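Local coordinates for protein beta-porphyranase A (Bacteroides plebeius, PDB 4AW7) that hydrolyses the red-seaweed polysaccharide porphyran at the linkage between beta-D-galactose and sulfated alpha-L-galactose, releasing mainly a sulfated disaccharide, at residues I315-D320 / T333-A338; L339-N344 / R354-K359. All coordinates share one frame; numbering follows the deposited sequence.

Overall arrangement
Contact 1 (315-320 with 333-338) lies on the substrate, and contact 2 (339-344 with 354-359) stands just behind it; their centres are 10 Å apart. The chain runs straight from one to the other, A338 to L339. K358 of contact 2 reaches back with NZ to the carbonyl oxygens of S336 and A338, each 2.8 Å away, so its ammonium probably bonds to both and ties down the turn that carries A337. S334 OG also packs on P342 CD at 3.5 Å. Only contact 1 holds residues of the glycan pocket: the L339 side chain is about 6 Å from that of S319, and the K358 side chain about 8 Å from the sulfated galactose.

Contact 1: residues I315-D320 / T333-A338; sequences IPFVSD and TSYSAA. With L6S (6-O-sulfo-alpha-L-galactopyranose), chain B; GLA (alpha-D-galactopyranose), chain C; GAL (beta-D-galactopyranose), chain D.
F317 turns a ring edge to Y335, whose OH lies in the plane of that ring, 3.8 Å from F317 CE2. C5 of the sulfated galactose L6S is also at this edge, 3.7 Å from F317 CZ. The Y335 ring has OG of S336 above one face, offset toward the rim, and it meets the ring of W324. A337 pushes CB obliquely against F317 CE2 at 3.5 Å. F317 CG is anti to the backbone N (chi1 -163°), which carries the ring to the galactose, modelled as both anomers, whose O6 is 3.4 Å from F317 CE2. With an alanine at F317, the A337 methyl and the Y335 hydroxyl would probably lose their shared neighbour, opening a gap beside both sugars. The backbones are joined by S319 N to A337 O (2.9 Å, 167° at the hydrogen), with the donor above the carbonyl plane. S319 OG donates to sulfate oxygen O2S of L6S at 2.8 Å. This is the loop end of the last strand of the catalytic barrel, where F317, Y231 and I276 form an accommodation pocket at subsite -1 that contributes to the enzyme's tolerance of methylated galactose.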
loop_
_atom_site.group_PDB
_atom_site.type_symbol
_atom_site.label_atom_id
_atom_site.label_comp_id
_atom_site.label_asym_id
_atom_site.label_seq_id
_atom_site.Cartn_x
_atom_site.Cartn_y
_atom_site.Cartn_z
ATOM N N ILE A 315 5.883 -0.807 -2.729
ATOM C CA ILE A 315 6.922 -0.304 -3.632
ATOM C C ILE A 315 6.541 1.071 -4.160
ATOM O O ILE A 315 5.669 1.209 -5.017
ATOM C CB ILE A 315 7.114 -1.230 -4.855
ATOM C CG1 ILE A 315 7.303 -2.724 -4.493
ATOM C CG2 ILE A 315 8.285 -0.716 -5.742
ATOM C CD1 ILE A 315 8.579 -3.089 -3.842
ATOM N N PRO A 316 7.182 2.134 -3.662
ATOM C CA PRO A 316 7.055 3.457 -4.249
ATOM C C PRO A 316 7.406 3.397 -5.748
ATOM O O PRO A 316 8.405 2.769 -6.107
ATOM C CB PRO A 316 8.137 4.248 -3.439
ATOM C CG PRO A 316 8.249 3.524 -2.170
ATOM C CD PRO A 316 8.152 2.119 -2.555
ATOM N N PHE A 317 6.579 4.011 -6.587
ATOM C CA PHE A 317 6.822 3.945 -8.018
ATOM C C PHE A 317 7.834 4.984 -8.468
ATOM O O PHE A 317 7.479 6.020 -9.044
ATOM C CB PHE A 317 5.527 3.950 -8.832
ATOM C CG PHE A 317 5.733 3.476 -10.237
ATOM C CD1 PHE A 317 5.916 2.125 -10.479
ATOM C CD2 PHE A 317 5.728 4.348 -11.315
ATOM C CE1 PHE A 317 6.053 1.650 -11.755
ATOM C CE2 PHE A 317 5.858 3.839 -12.598
ATOM C CZ PHE A 317 6.042 2.537 -12.801
ATOM N N VAL A 318 9.085 4.677 -8.166
ATOM C CA VAL A 318 10.268 5.430 -8.542
ATOM C C VAL A 318 11.295 4.317 -8.805
ATOM O O VAL A 318 11.465 3.411 -7.965
ATOM C CB VAL A 318 10.736 6.415 -7.461
ATOM C CG1 VAL A 318 10.660 5.837 -6.041
ATOM C CG2 VAL A 318 12.175 6.913 -7.774
ATOM N N SER A 319 11.920 4.334 -9.979
ATOM C CA SER A 319 12.728 3.230 -10.416
ATOM C C SER A 319 14.227 3.483 -10.349
ATOM O O SER A 319 14.813 3.442 -9.268
ATOM C CB SER A 319 12.242 2.717 -11.759
ATOM O OG SER A 319 12.358 3.723 -12.746
ATOM N N ASP A 320 14.860 3.678 -11.506
ATOM C CA ASP A 320 16.297 3.541 -11.615
ATOM C C ASP A 320 16.783 4.361 -12.802
ATOM O O ASP A 320 16.307 5.503 -13.023
ATOM C CB ASP A 320 16.663 2.059 -11.603
ATOM C CG ASP A 320 15.880 1.247 -12.615
ATOM O OD1 ASP A 320 15.517 1.791 -13.672
ATOM O OD2 ASP A 320 15.666 0.037 -12.347
ATOM N N THR A 333 14.510 10.726 -24.266
ATOM C CA THR A 333 14.011 11.103 -22.977
ATOM C C THR A 333 14.070 9.916 -22.007
ATOM O O THR A 333 14.034 8.748 -22.397
ATOM C CB THR A 333 12.563 11.627 -23.038
ATOM O OG1 THR A 333 11.687 10.606 -23.530
ATOM C CG2 THR A 333 12.464 12.876 -23.880
ATOM N N SER A 334 14.142 10.271 -20.729
ATOM C CA SER A 334 14.021 9.299 -19.642
ATOM C C SER A 334 12.543 9.047 -19.346
ATOM O O SER A 334 11.667 9.850 -19.695
ATOM C CB SER A 334 14.724 9.841 -18.415
ATOM O OG SER A 334 16.134 9.843 -18.610
ATOM N N TYR A 335 12.278 7.900 -18.735
ATOM C CA TYR A 335 10.931 7.546 -18.270
ATOM C C TYR A 335 10.597 8.385 -17.036
ATOM O O TYR A 335 11.449 8.636 -16.205
ATOM C CB TYR A 335 10.897 6.064 -17.921
ATOM C CG TYR A 335 9.564 5.517 -17.531
ATOM C CD1 TYR A 335 8.441 5.690 -18.322
ATOM C CD2 TYR A 335 9.431 4.746 -16.390
ATOM C CE1 TYR A 335 7.207 5.129 -17.959
ATOM C CE2 TYR A 335 8.213 4.192 -16.019
ATOM C CZ TYR A 335 7.099 4.378 -16.796
ATOM O OH TYR A 335 5.913 3.802 -16.405
ATOM N N SER A 336 9.324 8.769 -16.929
ATOM C CA SER A 336 8.855 9.602 -15.823
ATOM C C SER A 336 9.212 9.066 -14.448
ATOM O O SER A 336 9.464 9.848 -13.539
ATOM C CB SER A 336 7.354 9.858 -15.918
ATOM O OG SER A 336 6.603 8.672 -15.795
ATOM N N ALA A 337 9.213 7.744 -14.276
ATOM C CA ALA A 337 9.473 7.160 -12.950
ATOM C C ALA A 337 10.965 7.083 -12.603
ATOM O O ALA A 337 11.293 6.704 -11.470
ATOM C CB ALA A 337 8.823 5.773 -12.856
ATOM N N ALA A 338 11.863 7.406 -13.544
ATOM C CA ALA A 338 13.283 7.255 -13.316
ATOM C C ALA A 338 13.748 7.990 -12.062
ATOM O O ALA A 338 13.247 9.052 -11.739
ATOM C CB ALA A 338 14.066 7.731 -14.555
HETATM O O1S L6S B . 10.514 0.497 -13.386
HETATM O O2S L6S B . 11.095 2.389 -14.844
HETATM O O3S L6S B . 11.177 0.075 -15.664
HETATM C C1 L6S B . 4.744 -0.702 -15.638
HETATM C C2 L6S B . 4.915 -1.203 -17.054
HETATM C C3 L6S B . 5.780 -0.210 -17.846
HETATM C C4 L6S B . 7.170 -0.061 -17.119
HETATM C C5 L6S B . 6.908 0.370 -15.671
HETATM C C6 L6S B . 8.195 0.183 -14.836
HETATM O O2 L6S B . 3.640 -1.440 -17.687
HETATM O O3 L6S B . 5.969 -0.630 -19.205
HETATM O O4 L6S B . 7.834 -1.334 -17.166
HETATM O O5 L6S B . 5.960 -0.449 -14.976
HETATM O O6 L6S B . 9.113 1.203 -15.199
HETATM S S1 L6S B . 10.558 1.044 -14.717
HETATM C C1 GLA C . 0.732 0.954 -13.880
HETATM C C2 GLA C . 1.815 0.245 -14.715
HETATM C C3 GLA C . 3.099 1.054 -14.749
HETATM C C4 GLA C . 2.844 2.514 -15.028
HETATM C C5 GLA C . 1.821 3.056 -14.015
HETATM C C6 GLA C . 1.777 4.627 -14.091
HETATM O O1 GLA C . 0.835 0.842 -12.525
HETATM O O2 GLA C . 2.027 -1.109 -14.201
HETATM O O3 GLA C . 3.944 0.641 -15.789
HETATM O O4 GLA C . 2.360 2.681 -16.375
HETATM O O5 GLA C . 0.555 2.298 -14.289
HETATM O O6 GLA C . 2.763 5.166 -13.105
HETATM C C1 GAL D . 0.732 0.954 -13.880
HETATM C C2 GAL D . 1.815 0.245 -14.715
HETATM C C3 GAL D . 3.099 1.054 -14.749
HETATM C C4 GAL D . 2.844 2.514 -15.028
HETATM C C5 GAL D . 1.821 3.056 -14.015
HETATM C C6 GAL D . 1.777 4.627 -14.091
HETATM O O1 GAL D . -0.496 0.124 -13.944
HETATM O O2 GAL D . 2.027 -1.109 -14.201
HETATM O O3 GAL D . 3.944 0.641 -15.789
HETATM O O4 GAL D . 2.360 2.681 -16.375
HETATM O O5 GAL D . 0.555 2.298 -14.289
HETATM O O6 GAL D . 2.763 5.166 -13.105
#

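Contact 2: residues L339-N344 / R354-K359; sequences LFIPDN and RLNDKK
L355 lays CD1 over one face of the F340 ring, 4.0 Å from its centroid and 19° off the normal, a CH-pi contact offset toward the rim. The same methyl also serves L339: the two leucines run side by side and point the same way, L339 CG meeting L355 CD1 at 3.6 Å. Helix 54-63 packs against this apolar group through V56, F59 and Y63.

On the other face of the two-stranded sheet, I341 and R354 again lie alongside each other. The arginine chain is extended to CD and then bends at chi3 (69°), which brings NH2 back obliquely to within 3.8 Å of I341 CB; the same NH2 forms a salt bridge with D287. D343 is not paired directly with R354. Instead a water links them, donating to D343 OD1 at 2.8 Å and to I341 O while accepting from R354 NE. The other carboxylate oxygen, D343 OD2, is bonded to T352.

Beneath these side chains, I341 and R354 form a hydrogen-bonded antiparallel pair, with I341 N to R354 O at 2.9 Å and R354 N to I341 O at 2.8 Å. The next bond, N356 N to L339 O, is 3.0 Å long and almost straight at 176°. The amide of N356 is held at both ends: ND2 donates to A338 O, and OD1 accepts from K358 N at 3.0 Å. What results is a short beta hairpin whose second strand runs into an asparagine-capped turn leading to the following helix.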
loop_
_atom_site.group_PDB
_atom_site.type_symbol
_atom_site.label_atom_id
_atom_site.label_comp_id
_atom_site.label_asym_id
_atom_site.label_seq_id
_atom_site.Cartn_x
_atom_site.Cartn_y
_atom_site.Cartn_z
ATOM N N LEU A 339 14.793 7.431 -11.455
ATOM C CA LEU A 339 15.501 7.999 -10.308
ATOM C C LEU A 339 16.808 8.709 -10.711
ATOM O O LEU A 339 17.241 9.637 -10.040
ATOM C CB LEU A 339 15.773 6.877 -9.314
ATOM C CG LEU A 339 16.510 7.237 -8.035
ATOM C CD1 LEU A 339 15.763 8.278 -7.203
ATOM C CD2 LEU A 339 16.821 5.935 -7.255
ATOM N N PHE A 340 17.448 8.202 -11.762
ATOM C CA PHE A 340 18.715 8.742 -12.302
ATOM C C PHE A 340 18.469 9.208 -13.729
ATOM O O PHE A 340 17.808 8.514 -14.501
ATOM C CB PHE A 340 19.813 7.679 -12.310
ATOM C CG PHE A 340 20.355 7.300 -10.958
ATOM C CD1 PHE A 340 19.754 6.312 -10.177
ATOM C CD2 PHE A 340 21.478 7.936 -10.464
ATOM C CE1 PHE A 340 20.308 5.970 -8.935
ATOM C CE2 PHE A 340 22.034 7.581 -9.262
ATOM C CZ PHE A 340 21.436 6.627 -8.482
ATOM N N ILE A 341 19.084 10.334 -14.087
ATOM C CA ILE A 341 18.927 10.973 -15.387
ATOM C C ILE A 341 20.337 11.125 -15.949
ATOM O O ILE A 341 21.216 11.624 -15.255
ATOM C CB ILE A 341 18.260 12.350 -15.245
ATOM C CG1 ILE A 341 16.935 12.227 -14.470
ATOM C CG2 ILE A 341 18.091 13.007 -16.613
ATOM C CD1 ILE A 341 15.827 11.404 -15.125
ATOM N N PRO A 342 20.545 10.694 -17.197
ATOM C CA PRO A 342 21.911 10.782 -17.741
ATOM C C PRO A 342 22.224 12.197 -18.172
ATOM O O PRO A 342 21.398 12.849 -18.793
ATOM C CB PRO A 342 21.853 9.837 -18.923
ATOM C CG PRO A 342 20.443 9.979 -19.443
ATOM C CD PRO A 342 19.608 10.096 -18.164
ATOM N N ASP A 343 23.451 12.629 -17.887
ATOM C CA ASP A 343 23.908 13.932 -18.339
ATOM C C ASP A 343 23.972 14.020 -19.874
ATOM O O ASP A 343 23.626 15.054 -20.438
ATOM C CB ASP A 343 25.238 14.257 -17.649
ATOM C CG ASP A 343 25.057 14.463 -16.139
ATOM O OD1 ASP A 343 24.135 15.221 -15.774
ATOM O OD2 ASP A 343 25.799 13.875 -15.311
ATOM N N ASN A 344 24.357 12.930 -20.529
ATOM C CA ASN A 344 24.369 12.826 -21.989
ATOM C C ASN A 344 23.577 11.597 -22.486
ATOM O O ASN A 344 24.111 10.514 -22.590
ATOM C CB ASN A 344 25.816 12.758 -22.486
ATOM C CG ASN A 344 25.903 12.751 -23.990
ATOM O OD1 ASN A 344 24.892 12.628 -24.683
ATOM N ND2 ASN A 344 27.120 12.880 -24.515
ATOM N N ARG A 354 22.801 11.558 -12.927
ATOM C CA ARG A 354 22.373 12.479 -11.884
ATOM C C ARG A 354 21.212 11.833 -11.111
ATOM O O ARG A 354 20.193 11.461 -11.684
ATOM C CB ARG A 354 21.930 13.824 -12.510
ATOM C CG ARG A 354 21.222 14.799 -11.614
ATOM C CD ARG A 354 20.937 16.124 -12.332
ATOM N NE ARG A 354 19.931 15.995 -13.392
ATOM C CZ ARG A 354 18.611 16.041 -13.181
ATOM N NH1 ARG A 354 18.123 16.190 -11.946
ATOM N NH2 ARG A 354 17.772 15.938 -14.214
ATOM N N LEU A 355 21.374 11.730 -9.809
ATOM C CA LEU A 355 20.285 11.355 -8.897
ATOM C C LEU A 355 19.314 12.528 -8.758
ATOM O O LEU A 355 19.719 13.595 -8.308
ATOM C CB LEU A 355 20.941 10.967 -7.561
ATOM C CG LEU A 355 20.025 10.515 -6.456
ATOM C CD1 LEU A 355 19.207 9.250 -6.895
ATOM C CD2 LEU A 355 20.877 10.266 -5.198
ATOM N N ASN A 356 18.054 12.354 -9.171
ATOM C CA ASN A 356 17.088 13.454 -9.147
ATOM C C ASN A 356 16.488 13.695 -7.750
ATOM O O ASN A 356 16.810 12.985 -6.789
ATOM C CB ASN A 356 16.049 13.304 -10.259
ATOM C CG ASN A 356 15.134 12.119 -10.084
ATOM O OD1 ASN A 356 14.726 11.796 -8.953
ATOM N ND2 ASN A 356 14.736 11.494 -11.201
ATOM N N ASP A 357 15.626 14.706 -7.636
ATOM C CA ASP A 357 15.147 15.142 -6.333
ATOM C C ASP A 357 14.189 14.148 -5.674
ATOM O O ASP A 357 13.839 14.365 -4.503
ATOM C CB ASP A 357 14.507 16.545 -6.387
ATOM C CG ASP A 357 15.509 17.655 -6.466
ATOM O OD1 ASP A 357 16.744 17.408 -6.444
ATOM O OD2 ASP A 357 15.042 18.817 -6.475
ATOM N N LYS A 358 13.792 13.077 -6.371
ATOM C CA LYS A 358 13.087 11.995 -5.685
ATOM C C LYS A 358 13.918 11.407 -4.544
ATOM O O LYS A 358 13.361 10.819 -3.604
ATOM C CB LYS A 358 12.632 10.929 -6.645
ATOM C CG LYS A 358 11.728 11.422 -7.746
ATOM C CD LYS A 358 11.520 10.336 -8.791
ATOM C CE LYS A 358 10.870 10.847 -10.041
ATOM N NZ LYS A 358 10.631 9.734 -10.990
ATOM N N LYS A 359 15.233 11.584 -4.580
ATOM C CA LYS A 359 16.083 11.175 -3.488
ATOM C C LYS A 359 15.605 11.715 -2.144
ATOM O O LYS A 359 15.830 11.075 -1.120
ATOM C CB LYS A 359 17.546 11.621 -3.728
ATOM C CG LYS A 359 17.771 13.132 -3.582
ATOM C CD LYS A 359 19.121 13.607 -4.138
ATOM C CE LYS A 359 19.307 15.078 -3.862
ATOM N NZ LYS A 359 20.545 15.637 -4.517
HETATM O O HOH W 1 21.389 14.652 -15.734
#